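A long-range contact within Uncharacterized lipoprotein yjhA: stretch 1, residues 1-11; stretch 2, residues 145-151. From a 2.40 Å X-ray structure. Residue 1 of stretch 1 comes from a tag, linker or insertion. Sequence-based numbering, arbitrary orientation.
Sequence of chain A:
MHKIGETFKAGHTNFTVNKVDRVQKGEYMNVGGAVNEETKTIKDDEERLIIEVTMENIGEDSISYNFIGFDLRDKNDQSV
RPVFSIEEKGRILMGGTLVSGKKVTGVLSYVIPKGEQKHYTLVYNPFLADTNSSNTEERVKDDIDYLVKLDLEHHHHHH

Stretch 1 1-11: MHKIGETFKAG
Stretch 2 145-151: DYLVKLD

Contact between residues 1-11 and 145-151 of yjhA, 598 Å² buried in total. Backbone: residues 2-4 are extended (phi/psi -142/146, -108/166 and -69/134), preceded by Met 1 at psi -111°, and run beside residues 147-150 in broadly the same direction, with CA atoms of Met 1 and Leu 147 6.0 Å apart, of His 2 and Val 148 4.5 Å, and of Ile 4 and Leu 150 6.3 Å. A type II turn from Lys 3 to Glu 6, with Gly 5 at phi/psi 101/-25 and a weak bond from Glu 6 N to Lys 3 O (3.4 Å), then redirects the chain, so that strand 7-10 lies at 162° to strand 146-149, nearly antiparallel, with the axes 9.8 Å apart at closest approach. That spacing leaves side chains to bridge the gap.

Polar contacts: Lys 149 N donates to His 2 O (3.0 Å, 143°), and the same oxygen receives a CA-H...O contact from Val 148 CA (3.3 Å). His 2 N lies 3.3 Å from Leu 147 O. The His 2 ring (chi1 m, chi2 -68°) is held within its own stretch by ND1 donating to Glu 6 OE1 (3.0 Å, 163°), linking the residue before the turn to its last residue.

Aromatic contacts: Tyr 146 (chi1 m, chi2 85°) points toward stretch 1. Ala 10 CB sits over one face of its ring, 3.6 Å from the centroid of Tyr 146 and 12° off the normal; His 2 NE2 lies at the ring edge, 4.2 Å from Tyr 146 CD2. Phe 8 (chi1 p, chi2 -81°) meets Tyr 146 obliquely, centroids 5.8 Å apart and planes at 37°, with Phe 8 CE2 3.6 Å from Tyr 146 CD2.

Apolar contacts: Phe 8 CZ reaches Val 148 CG2 (4.2 Å; Val 148 chi1 t). Ile 4 (m, t) brings CD1 to 4.2 Å from Leu 150 CB (Leu 150 m, t). Tag-derived, poorly ordered selenomethionine Met 1 places CE 3.2 Å from Leu 147 CD1 (Leu 147 m, t).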

# COMPACT_ATOMS: atom_id res chain seq x y z
N MSE A 1 -10.43 -2.84 -13.66
CA MSE A 1 -9.58 -3.30 -12.52
C MSE A 1 -10.30 -3.00 -11.21
O MSE A 1 -11.31 -3.62 -10.89
CB MSE A 1 -8.22 -2.59 -12.54
CG MSE A 1 -7.41 -2.80 -13.82
SE MSE A 1 -6.00 -1.49 -13.99
CE MSE A 1 -4.57 -2.60 -14.65
N HIS A 2 -9.77 -2.05 -10.45
CA HIS A 2 -10.39 -1.63 -9.20
C HIS A 2 -10.20 -0.13 -9.12
O HIS A 2 -9.20 0.41 -9.59
CB HIS A 2 -9.78 -2.35 -7.99
CG HIS A 2 -10.02 -3.83 -7.98
ND1 HIS A 2 -11.26 -4.39 -7.79
CD2 HIS A 2 -9.17 -4.88 -8.18
CE1 HIS A 2 -11.18 -5.71 -7.88
NE2 HIS A 2 -9.92 -6.03 -8.11
N LYS A 3 -11.18 0.55 -8.54
CA LYS A 3 -11.15 1.99 -8.42
C LYS A 3 -10.90 2.42 -6.98
O LYS A 3 -11.00 1.62 -6.06
CB LYS A 3 -12.49 2.56 -8.90
N ILE A 4 -10.57 3.70 -6.81
CA ILE A 4 -10.36 4.26 -5.48
C ILE A 4 -11.72 4.29 -4.78
O ILE A 4 -12.71 4.70 -5.37
CB ILE A 4 -9.84 5.71 -5.57
CG1 ILE A 4 -8.57 5.76 -6.41
CG2 ILE A 4 -9.58 6.26 -4.18
CD1 ILE A 4 -7.88 7.11 -6.38
N GLY A 5 -11.76 3.86 -3.52
CA GLY A 5 -13.00 3.85 -2.77
C GLY A 5 -13.69 2.50 -2.67
O GLY A 5 -14.44 2.24 -1.73
N GLU A 6 -13.44 1.64 -3.65
CA GLU A 6 -14.05 0.32 -3.68
C GLU A 6 -13.34 -0.74 -2.82
O GLU A 6 -12.10 -0.82 -2.80
CB GLU A 6 -14.12 -0.15 -5.14
CG GLU A 6 -14.50 -1.62 -5.36
CD GLU A 6 -14.16 -2.11 -6.77
OE1 GLU A 6 -13.96 -3.33 -6.97
OE2 GLU A 6 -14.07 -1.26 -7.70
N THR A 7 -14.14 -1.53 -2.11
CA THR A 7 -13.65 -2.61 -1.27
C THR A 7 -13.83 -3.91 -2.07
O THR A 7 -14.86 -4.11 -2.72
CB THR A 7 -14.47 -2.72 0.05
OG1 THR A 7 -14.31 -1.52 0.81
CG2 THR A 7 -13.99 -3.90 0.91
N PHE A 8 -12.82 -4.78 -2.05
CA PHE A 8 -12.92 -6.05 -2.76
C PHE A 8 -12.18 -7.17 -2.02
O PHE A 8 -11.33 -6.90 -1.19
CB PHE A 8 -12.38 -5.91 -4.21
CG PHE A 8 -10.96 -5.40 -4.29
CD1 PHE A 8 -10.68 -4.03 -4.20
CD2 PHE A 8 -9.90 -6.28 -4.47
CE1 PHE A 8 -9.37 -3.56 -4.28
CE2 PHE A 8 -8.59 -5.81 -4.55
CZ PHE A 8 -8.33 -4.45 -4.45
N LYS A 9 -12.52 -8.42 -2.31
CA LYS A 9 -11.87 -9.56 -1.68
C LYS A 9 -10.55 -9.88 -2.38
O LYS A 9 -10.50 -10.06 -3.60
CB LYS A 9 -12.78 -10.80 -1.73
CG LYS A 9 -12.30 -11.97 -0.88
CD LYS A 9 -13.27 -13.14 -0.99
CE LYS A 9 -12.59 -14.46 -0.66
NZ LYS A 9 -11.36 -14.63 -1.47
N ALA A 10 -9.48 -9.97 -1.59
CA ALA A 10 -8.15 -10.26 -2.11
C ALA A 10 -7.46 -11.19 -1.11
O ALA A 10 -6.94 -10.75 -0.08
CB ALA A 10 -7.37 -8.96 -2.27
N GLY A 11 -7.47 -12.48 -1.42
CA GLY A 11 -6.87 -13.45 -0.52
C GLY A 11 -7.77 -13.60 0.70
O GLY A 11 -8.99 -13.74 0.57
N ASP A 145 -1.58 -10.48 -7.90
CA ASP A 145 -1.54 -9.01 -7.85
C ASP A 145 -2.94 -8.42 -8.09
O ASP A 145 -3.69 -8.90 -8.93
CB ASP A 145 -0.62 -8.45 -8.95
CG ASP A 145 0.86 -8.69 -8.69
OD1 ASP A 145 1.28 -8.83 -7.52
OD2 ASP A 145 1.63 -8.69 -9.68
N TYR A 146 -3.28 -7.36 -7.35
CA TYR A 146 -4.57 -6.68 -7.50
C TYR A 146 -4.26 -5.24 -7.79
O TYR A 146 -3.61 -4.57 -6.99
CB TYR A 146 -5.40 -6.78 -6.22
CG TYR A 146 -5.89 -8.18 -5.92
CD1 TYR A 146 -5.09 -9.09 -5.24
CD2 TYR A 146 -7.14 -8.60 -6.38
CE1 TYR A 146 -5.53 -10.38 -5.01
CE2 TYR A 146 -7.59 -9.89 -6.16
CZ TYR A 146 -6.78 -10.78 -5.47
OH TYR A 146 -7.24 -12.05 -5.25
N LEU A 147 -4.73 -4.75 -8.94
CA LEU A 147 -4.45 -3.38 -9.32
C LEU A 147 -5.58 -2.42 -9.04
O LEU A 147 -6.74 -2.73 -9.29
CB LEU A 147 -4.09 -3.32 -10.81
CG LEU A 147 -2.99 -4.23 -11.35
CD1 LEU A 147 -2.36 -3.60 -12.59
CD2 LEU A 147 -1.93 -4.44 -10.30
N VAL A 148 -5.23 -1.25 -8.53
CA VAL A 148 -6.20 -0.19 -8.26
C VAL A 148 -5.69 1.03 -9.00
O VAL A 148 -4.64 1.59 -8.65
CB VAL A 148 -6.31 0.17 -6.77
CG1 VAL A 148 -7.61 0.93 -6.54
CG2 VAL A 148 -6.26 -1.08 -5.91
N LYS A 149 -6.41 1.44 -10.04
CA LYS A 149 -6.02 2.60 -10.84
C LYS A 149 -6.35 3.84 -10.02
O LYS A 149 -7.42 3.93 -9.42
CB LYS A 149 -6.79 2.62 -12.15
CG LYS A 149 -6.15 3.46 -13.24
CD LYS A 149 -5.09 2.69 -14.00
CE LYS A 149 -4.68 3.44 -15.26
NZ LYS A 149 -3.61 2.72 -16.01
N LEU A 150 -5.43 4.80 -10.00
CA LEU A 150 -5.65 6.01 -9.22
C LEU A 150 -6.16 7.21 -10.04
O LEU A 150 -5.38 8.09 -10.42
CB LEU A 150 -4.35 6.39 -8.49
CG LEU A 150 -3.60 5.26 -7.76
CD1 LEU A 150 -2.23 5.77 -7.30
CD2 LEU A 150 -4.40 4.77 -6.55
N ASP A 151 -7.46 7.22 -10.32
CA ASP A 151 -8.09 8.33 -11.04
C ASP A 151 -9.61 8.36 -10.82
O ASP A 151 -10.11 9.42 -10.36
CB ASP A 151 -7.77 8.32 -12.55
CG ASP A 151 -7.80 6.94 -13.17
OD1 ASP A 151 -8.61 6.09 -12.74
OD2 ASP A 151 -7.03 6.72 -14.13